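Probable alginate O-acetylase AlgJ (Pseudomonas putida, PDB 4O8V) probably transfers acetyl groups to the O-2 and O-3 positions of mannuronate residues in alginate, as part of an inner-membrane complex. Local coordinates at residues V115-D120 with A182-Q187. Residues are numbered along the deposited sequence; the frame is centred on the assembly and turned at random.
Sequences VFLRTD and APDNLQ
Asp184 accepts three hydrogen bonds: from the amides of Arg118 and Thr119 and from the Thr119 hydroxyl. Asp184 OD1 accepts from Arg118 N at 2.7 Å through the syn lone pair. Asp184 OD2 accepts from Thr119 N at 2.8 Å, also through the syn lone pair. Thr119 OG1 reaches Asp184 OD2 at 2.7 Å, nearly along the C-O axis. The side chains of Thr119 and Asp184 thus meet tip to tip. The three bonds fix the rotation of the carboxylate and satisfy both of its buried oxygens. Leu117 crosses the Asp184 side chain obliquely, with Leu117 CD2 3.7 Å from Asp184 CG. An alanine in place of Asp184 would probably leave the amides of Arg118 and Thr119 and the Thr119 hydroxyl without these acceptors, and the loop less firmly held.

The Arg118 side chain extends toward Ala182 and Pro183 and meets their carbonyl oxygens with the edge of its guanidinium. A bend at chi3 (44°) precedes the guanidinium. Arg118 NH1 and Arg118 NH2 both grip Ala182 O, each at 2.9 Å, with that oxygen close to the guanidinium plane. Arg118 NH2 also makes a weak bond to Pro183 O at 3.1 Å. Gln17 O is a further acceptor for NH1.

The contact ties the loop before helix 125-141 to the start of strand 184-193 and the two residues just ahead of it. That strand pairs with strand 152-162. Asp120 follows directly in the loop and hydrogen-bonds His122 through OD1. With Ser218 these residues match the Ser-His-Asp catalytic triad of SGNH hydrolase-like enzymes, assigned here by similarity.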
ATOM      1  N   VAL A 115      -9.793 -11.159  -0.245  1.00 24.52           N
ATOM      2  CA  VAL A 115      -8.472 -10.547  -0.385  1.00 27.35           C
ATOM      3  C   VAL A 115      -8.468  -9.148   0.253  1.00 27.62           C
ATOM      4  O   VAL A 115      -7.408  -8.589   0.503  1.00 26.99           O
ATOM      5  CB  VAL A 115      -8.017 -10.509  -1.876  1.00 27.88           C
ATOM      6  CG1 VAL A 115      -7.953 -11.951  -2.475  1.00 31.41           C
ATOM      7  CG2 VAL A 115      -8.885  -9.613  -2.731  1.00 28.99           C
ATOM      8  N   PHE A 116      -9.655  -8.607   0.546  1.00 27.80           N
ATOM      9  CA  PHE A 116      -9.823  -7.465   1.463  1.00 24.98           C
ATOM     10  C   PHE A 116     -10.832  -7.838   2.545  1.00 27.86           C
ATOM     11  O   PHE A 116     -11.699  -8.704   2.322  1.00 24.00           O
ATOM     12  CB  PHE A 116     -10.350  -6.197   0.758  1.00 24.42           C
ATOM     13  CG  PHE A 116      -9.325  -5.471  -0.074  1.00 26.64           C
ATOM     14  CD1 PHE A 116      -9.024  -5.913  -1.355  1.00 26.65           C
ATOM     15  CD2 PHE A 116      -8.722  -4.311   0.404  1.00 23.07           C
ATOM     16  CE1 PHE A 116      -8.109  -5.252  -2.132  1.00 32.87           C
ATOM     17  CE2 PHE A 116      -7.803  -3.633  -0.368  1.00 28.09           C
ATOM     18  CZ  PHE A 116      -7.491  -4.103  -1.637  1.00 31.02           C
ATOM     19  N   LEU A 117     -10.741  -7.176   3.694  1.00 23.14           N
ATOM     20  CA  LEU A 117     -11.727  -7.340   4.771  1.00 29.44           C
ATOM     21  C   LEU A 117     -13.057  -6.706   4.368  1.00 26.70           C
ATOM     22  O   LEU A 117     -13.070  -5.729   3.630  1.00 21.74           O
ATOM     23  CB  LEU A 117     -11.217  -6.699   6.069  1.00 26.49           C
ATOM     24  CG  LEU A 117      -9.993  -7.358   6.719  1.00 34.39           C
ATOM     25  CD1 LEU A 117      -9.314  -6.372   7.630  1.00 41.77           C
ATOM     26  CD2 LEU A 117     -10.403  -8.544   7.507  1.00 34.34           C
ATOM     27  N   ARG A 118     -14.165  -7.255   4.852  1.00 24.69           N
ATOM     28  CA  ARG A 118     -15.497  -6.692   4.556  1.00 25.71           C
ATOM     29  C   ARG A 118     -15.749  -5.297   5.188  1.00 24.88           C
ATOM     30  O   ARG A 118     -16.341  -4.419   4.546  1.00 24.17           O
ATOM     31  CB  ARG A 118     -16.581  -7.695   4.999  1.00 23.43           C
ATOM     32  CG  ARG A 118     -18.035  -7.213   4.833  1.00 25.64           C
ATOM     33  CD  ARG A 118     -19.042  -8.349   5.114  1.00 26.46           C
ATOM     34  NE  ARG A 118     -18.683  -9.120   6.295  1.00 26.29           N
ATOM     35  CZ  ARG A 118     -18.901  -8.730   7.545  1.00 27.82           C
ATOM     36  NH1 ARG A 118     -19.506  -7.576   7.790  1.00 27.95           N
ATOM     37  NH2 ARG A 118     -18.520  -9.505   8.555  1.00 27.27           N
ATOM     38  N   THR A 119     -15.291  -5.082   6.424  1.00 24.18           N
ATOM     39  CA  THR A 119     -15.616  -3.861   7.156  1.00 26.05           C
ATOM     40  C   THR A 119     -14.423  -2.944   7.408  1.00 26.95           C
ATOM     41  O   THR A 119     -14.495  -2.018   8.211  1.00 25.29           O
ATOM     42  CB  THR A 119     -16.251  -4.186   8.503  1.00 29.46           C
ATOM     43  OG1 THR A 119     -15.266  -4.758   9.373  1.00 28.40           O
ATOM     44  CG2 THR A 119     -17.420  -5.177   8.317  1.00 28.17           C
ATOM     45  N   ASP A 120     -13.327  -3.202   6.709  1.00 22.97           N
ATOM     46  CA  ASP A 120     -12.061  -2.507   6.971  1.00 26.52           C
ATOM     47  C   ASP A 120     -11.457  -2.083   5.630  1.00 26.20           C
ATOM     48  O   ASP A 120     -11.765  -2.684   4.604  1.00 26.05           O
ATOM     49  CB  ASP A 120     -11.136  -3.449   7.755  1.00 20.84           C
ATOM     50  CG  ASP A 120      -9.839  -2.781   8.252  1.00 28.91           C
ATOM     51  OD1 ASP A 120      -8.890  -2.643   7.448  1.00 30.89           O
ATOM     52  OD2 ASP A 120      -9.776  -2.440   9.464  1.00 27.43           O
ATOM     53  N   ALA A 182     -21.651  -7.082  11.090  1.00 27.23           N
ATOM     54  CA  ALA A 182     -20.917  -8.146  11.767  1.00 27.05           C
ATOM     55  C   ALA A 182     -19.408  -7.898  11.648  1.00 22.97           C
ATOM     56  O   ALA A 182     -18.930  -7.485  10.592  1.00 25.65           O
ATOM     57  CB  ALA A 182     -21.278  -9.522  11.177  1.00 26.10           C
ATOM     58  N   PRO A 183     -18.660  -8.134  12.730  1.00 26.77           N
ATOM     59  CA  PRO A 183     -17.201  -8.054  12.621  1.00 29.15           C
ATOM     60  C   PRO A 183     -16.660  -9.010  11.568  1.00 26.39           C
ATOM     61  O   PRO A 183     -17.254 -10.075  11.343  1.00 22.10           O
ATOM     62  CB  PRO A 183     -16.717  -8.464  14.013  1.00 33.99           C
ATOM     63  CG  PRO A 183     -17.883  -8.260  14.906  1.00 36.04           C
ATOM     64  CD  PRO A 183     -19.102  -8.496  14.087  1.00 32.00           C
ATOM     65  N   ASP A 184     -15.546  -8.642  10.935  1.00 25.10           N
ATOM     66  CA  ASP A 184     -14.774  -9.589  10.138  1.00 25.92           C
ATOM     67  C   ASP A 184     -14.205 -10.684  11.027  1.00 27.61           C
ATOM     68  O   ASP A 184     -14.222 -10.570  12.249  1.00 26.46           O
ATOM     69  CB  ASP A 184     -13.601  -8.892   9.417  1.00 27.27           C
ATOM     70  CG  ASP A 184     -14.022  -8.194   8.139  1.00 28.24           C
ATOM     71  OD1 ASP A 184     -14.072  -8.855   7.072  1.00 27.48           O
ATOM     72  OD2 ASP A 184     -14.264  -6.972   8.190  1.00 31.11           O
ATOM     73  N   ASN A 185     -13.682 -11.732  10.397  1.00 25.59           N
ATOM     74  CA  ASN A 185     -12.822 -12.682  11.083  1.00 25.70           C
ATOM     75  C   ASN A 185     -11.407 -12.454  10.597  1.00 26.89           C
ATOM     76  O   ASN A 185     -11.207 -12.119   9.427  1.00 30.78           O
ATOM     77  CB  ASN A 185     -13.261 -14.122  10.825  1.00 28.07           C
ATOM     78  CG  ASN A 185     -14.421 -14.541  11.707  1.00 31.76           C
ATOM     79  OD1 ASN A 185     -14.583 -14.044  12.825  1.00 30.66           O
ATOM     80  ND2 ASN A 185     -15.227 -15.476  11.218  1.00 32.49           N
ATOM     81  N   LEU A 186     -10.443 -12.601  11.500  1.00 26.19           N
ATOM     82  CA  LEU A 186      -9.042 -12.354  11.171  1.00 25.41           C
ATOM     83  C   LEU A 186      -8.131 -13.466  11.659  1.00 24.49           C
ATOM     84  O   LEU A 186      -8.109 -13.804  12.845  1.00 28.43           O
ATOM     85  CB  LEU A 186      -8.591 -11.000  11.769  1.00 20.24           C
ATOM     86  CG  LEU A 186      -7.080 -10.761  11.606  1.00 29.63           C
ATOM     87  CD1 LEU A 186      -6.728 -10.576  10.116  1.00 23.15           C
ATOM     88  CD2 LEU A 186      -6.631  -9.544  12.466  1.00 26.72           C
ATOM     89  N   GLN A 187      -7.369 -14.051  10.730  1.00 25.73           N
ATOM     90  CA  GLN A 187      -6.424 -15.094  11.084  1.00 27.31           C
ATOM     91  C   GLN A 187      -5.065 -14.478  11.434  1.00 27.17           C
ATOM     92  O   GLN A 187      -4.527 -13.675  10.682  1.00 29.50           O
ATOM     93  CB  GLN A 187      -6.245 -16.099   9.944  1.00 29.50           C
ATOM     94  CG  GLN A 187      -5.356 -17.258  10.332  1.00 33.89           C
ATOM     95  CD  GLN A 187      -5.138 -18.243   9.201  1.00 37.92           C
ATOM     96  OE1 GLN A 187      -4.606 -17.891   8.144  1.00 39.72           O
ATOM     97  NE2 GLN A 187      -5.533 -19.486   9.425  1.00 40.33           N
TER